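Local coordinates for transcriptional regulatory protein RcsB (Escherichia coli, PDB 5I4C) that acts as the response regulator of the Rcs phosphorelay, binding regulatory DNA to control genes for capsule synthesis, biofilm formation and cell division, at residues Gly67-Lys75 with Ala97-Gly105. Residues are numbered along the deposited sequence; the frame is centred on the assembly and turned at random.
Sequences GITLIKYIK and AVLDLDIEG
Leu101, in the turn that follows helix 92-99, reaches the flank of helix 67-77, and its CD1 packs 3.6 Å from Ile71 CG2. The same methyl, carried beyond CB by the leucine's longer stem, lies 4.0 Å from Ile68 CD1 and skirts the aliphatic base of Lys72, and so sits among three residues on adjacent turns. Ile71, branched at CB, works in two directions: CG2, anti to its backbone N, also meets Ile103 CG2 at 4.0 Å, while CG1 faces Val98 CG2. Ile68 extends CD1 over Ala97 CB, 3.9 Å away, where the small alanine leaves room for that methyl.

The polar contact lies at the Lys75 end of the segment 67-75. Lys75, bent at chi2 (-56°) and chi3 (-73°), runs its CE past Leu101 O and makes a weak hydrogen bond from NZ to Asp102 O (3.3 Å). Glu104 OE1, 4.1 Å from Lys75 NZ, adds an opposite charge beyond salt-bridge range; that oxygen accepts a hydrogen bond from Ile83 N, and the Asp102 carboxylate forms its salt bridge with Lys128 through OD1.

Leu99 to Asp102 form a type I turn, and Asp102, with positive phi, leads the chain out of the helix toward strand 105-108. Helix 67-77 thus packs against helix 92-99 and the turn and loop after it, on one face of the parallel sheet, ordered 2-1-3-4-5, of the CheY-like receiver domain.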
loop_
_atom_site.group_PDB
_atom_site.type_symbol
_atom_site.label_atom_id
_atom_site.label_comp_id
_atom_site.label_asym_id
_atom_site.label_seq_id
_atom_site.Cartn_x
_atom_site.Cartn_y
_atom_site.Cartn_z
ATOM N N GLY A 67 -10.090 -4.874 15.616
ATOM C CA GLY A 67 -9.440 -5.956 16.249
ATOM C C GLY A 67 -10.335 -7.129 16.628
ATOM O O GLY A 67 -11.166 -7.567 15.864
ATOM N N ILE A 68 -10.156 -7.586 17.858
ATOM C CA ILE A 68 -10.855 -8.729 18.407
ATOM C C ILE A 68 -12.362 -8.481 18.495
ATOM O O ILE A 68 -13.181 -9.308 18.159
ATOM C CB ILE A 68 -10.285 -9.052 19.823
ATOM C CG1 ILE A 68 -8.820 -9.494 19.733
ATOM C CG2 ILE A 68 -11.119 -10.114 20.533
ATOM C CD1 ILE A 68 -8.585 -10.745 18.892
ATOM N N THR A 69 -12.708 -7.309 18.942
ATOM C CA THR A 69 -14.108 -6.893 19.035
ATOM C C THR A 69 -14.841 -7.015 17.732
ATOM O O THR A 69 -15.878 -7.610 17.662
ATOM C CB THR A 69 -14.120 -5.442 19.518
ATOM O OG1 THR A 69 -13.539 -5.411 20.813
ATOM C CG2 THR A 69 -15.515 -4.858 19.579
ATOM N N LEU A 70 -14.200 -6.594 16.653
ATOM C CA LEU A 70 -14.805 -6.697 15.334
ATOM C C LEU A 70 -14.869 -8.145 14.907
ATOM O O LEU A 70 -15.897 -8.583 14.407
ATOM C CB LEU A 70 -13.971 -5.912 14.334
ATOM C CG LEU A 70 -14.516 -5.991 12.904
ATOM C CD1 LEU A 70 -15.949 -5.449 12.796
ATOM C CD2 LEU A 70 -13.557 -5.300 11.976
ATOM N N ILE A 71 -13.822 -8.898 15.135
ATOM C CA ILE A 71 -13.910 -10.325 14.800
ATOM C C ILE A 71 -15.033 -11.062 15.485
ATOM O O ILE A 71 -15.749 -11.855 14.853
ATOM C CB ILE A 71 -12.596 -11.082 15.027
ATOM C CG1 ILE A 71 -11.475 -10.588 14.115
ATOM C CG2 ILE A 71 -12.777 -12.595 14.780
ATOM C CD1 ILE A 71 -11.960 -10.158 12.776
ATOM N N LYS A 72 -15.178 -10.824 16.758
ATOM C CA LYS A 72 -16.274 -11.409 17.555
ATOM C C LYS A 72 -17.632 -11.026 17.015
ATOM O O LYS A 72 -18.526 -11.843 16.914
ATOM C CB LYS A 72 -16.175 -10.917 18.996
ATOM C CG LYS A 72 -15.121 -11.621 19.800
ATOM C CD LYS A 72 -15.033 -11.020 21.210
ATOM C CE LYS A 72 -15.166 -12.109 22.234
ATOM N NZ LYS A 72 -14.629 -11.603 23.501
ATOM N N TYR A 73 -17.799 -9.775 16.682
ATOM C CA TYR A 73 -19.006 -9.318 16.011
ATOM C C TYR A 73 -19.301 -10.130 14.726
ATOM O O TYR A 73 -20.408 -10.683 14.563
ATOM C CB TYR A 73 -18.955 -7.793 15.741
ATOM C CG TYR A 73 -20.274 -7.282 15.245
ATOM C CD1 TYR A 73 -20.636 -7.454 13.905
ATOM C CD2 TYR A 73 -21.250 -6.775 16.134
ATOM C CE1 TYR A 73 -21.887 -7.107 13.437
ATOM C CE2 TYR A 73 -22.506 -6.368 15.651
ATOM C CZ TYR A 73 -22.811 -6.540 14.308
ATOM O OH TYR A 73 -23.996 -6.223 13.766
ATOM N N ILE A 74 -18.322 -10.231 13.846
ATOM C CA ILE A 74 -18.505 -10.942 12.545
ATOM C C ILE A 74 -18.754 -12.439 12.744
ATOM O O ILE A 74 -19.628 -13.035 12.058
ATOM C CB ILE A 74 -17.316 -10.695 11.608
ATOM C CG1 ILE A 74 -17.246 -9.204 11.284
ATOM C CG2 ILE A 74 -17.480 -11.461 10.308
ATOM C CD1 ILE A 74 -16.008 -8.778 10.629
ATOM N N LYS A 75 -18.020 -13.071 13.663
ATOM C CA LYS A 75 -18.229 -14.498 13.896
ATOM C C LYS A 75 -19.602 -14.798 14.376
ATOM O O LYS A 75 -20.143 -15.820 14.040
ATOM C CB LYS A 75 -17.287 -15.113 14.914
ATOM C CG LYS A 75 -15.811 -15.028 14.626
ATOM C CD LYS A 75 -15.395 -15.614 13.294
ATOM C CE LYS A 75 -15.417 -17.154 13.217
ATOM N NZ LYS A 75 -14.882 -17.599 11.862
ATOM N N ALA A 97 -4.344 -14.419 19.843
ATOM C CA ALA A 97 -5.641 -13.917 20.241
ATOM C C ALA A 97 -6.674 -14.180 19.140
ATOM O O ALA A 97 -7.739 -14.777 19.365
ATOM C CB ALA A 97 -5.513 -12.440 20.551
ATOM N N VAL A 98 -6.293 -13.803 17.926
ATOM C CA VAL A 98 -7.146 -13.961 16.774
ATOM C C VAL A 98 -7.237 -15.424 16.266
ATOM O O VAL A 98 -8.332 -15.872 15.883
ATOM C CB VAL A 98 -6.754 -12.948 15.642
ATOM C CG1 VAL A 98 -5.526 -13.380 14.831
ATOM C CG2 VAL A 98 -7.946 -12.711 14.734
ATOM N N LEU A 99 -6.114 -16.151 16.254
ATOM C CA LEU A 99 -6.155 -17.573 15.881
ATOM C C LEU A 99 -7.083 -18.381 16.785
ATOM O O LEU A 99 -7.785 -19.229 16.282
ATOM C CB LEU A 99 -4.773 -18.210 15.821
ATOM C CG LEU A 99 -3.983 -17.831 14.548
ATOM C CD1 LEU A 99 -2.451 -18.024 14.659
ATOM C CD2 LEU A 99 -4.544 -18.559 13.319
ATOM N N ASP A 100 -7.171 -18.046 18.072
ATOM C CA ASP A 100 -8.123 -18.697 18.984
ATOM C C ASP A 100 -9.549 -18.517 18.566
ATOM O O ASP A 100 -10.393 -19.268 19.024
ATOM C CB ASP A 100 -8.053 -18.106 20.393
ATOM C CG ASP A 100 -6.773 -18.448 21.119
ATOM O OD1 ASP A 100 -5.856 -19.077 20.539
ATOM O OD2 ASP A 100 -6.680 -18.054 22.294
ATOM N N LEU A 101 -9.849 -17.500 17.739
ATOM C CA LEU A 101 -11.230 -17.240 17.360
ATOM C C LEU A 101 -11.616 -18.086 16.136
ATOM O O LEU A 101 -12.764 -18.055 15.682
ATOM C CB LEU A 101 -11.472 -15.714 17.149
ATOM C CG LEU A 101 -11.268 -14.800 18.377
ATOM C CD1 LEU A 101 -11.483 -13.332 18.039
ATOM C CD2 LEU A 101 -12.163 -15.212 19.543
ATOM N N ASP A 102 -10.672 -18.839 15.597
ATOM C CA ASP A 102 -10.981 -19.819 14.545
ATOM C C ASP A 102 -11.236 -19.089 13.224
ATOM O O ASP A 102 -12.121 -19.392 12.444
ATOM C CB ASP A 102 -12.120 -20.813 14.942
ATOM C CG ASP A 102 -12.146 -22.087 14.041
ATOM O OD1 ASP A 102 -11.081 -22.674 13.755
ATOM O OD2 ASP A 102 -13.228 -22.468 13.556
ATOM N N ILE A 103 -10.372 -18.149 12.948
ATOM C CA ILE A 103 -10.361 -17.553 11.625
ATOM C C ILE A 103 -9.595 -18.443 10.649
ATOM O O ILE A 103 -8.888 -19.359 11.037
ATOM C CB ILE A 103 -9.855 -16.108 11.682
ATOM C CG1 ILE A 103 -8.478 -15.996 12.278
ATOM C CG2 ILE A 103 -10.818 -15.266 12.511
ATOM C CD1 ILE A 103 -7.640 -15.136 11.446
ATOM N N GLU A 104 -9.733 -18.179 9.367
ATOM C CA GLU A 104 -9.215 -19.052 8.373
ATOM C C GLU A 104 -7.812 -18.694 7.891
ATOM O O GLU A 104 -7.077 -19.561 7.411
ATOM C CB GLU A 104 -10.181 -19.133 7.194
ATOM C CG GLU A 104 -11.402 -19.965 7.496
ATOM C CD GLU A 104 -12.414 -19.268 8.407
ATOM O OE1 GLU A 104 -12.373 -18.035 8.633
ATOM O OE2 GLU A 104 -13.252 -19.985 8.935
ATOM N N GLY A 105 -7.399 -17.448 8.019
ATOM C CA GLY A 105 -6.132 -17.101 7.452
ATOM C C GLY A 105 -5.590 -15.874 8.045
ATOM O O GLY A 105 -6.367 -15.033 8.583
#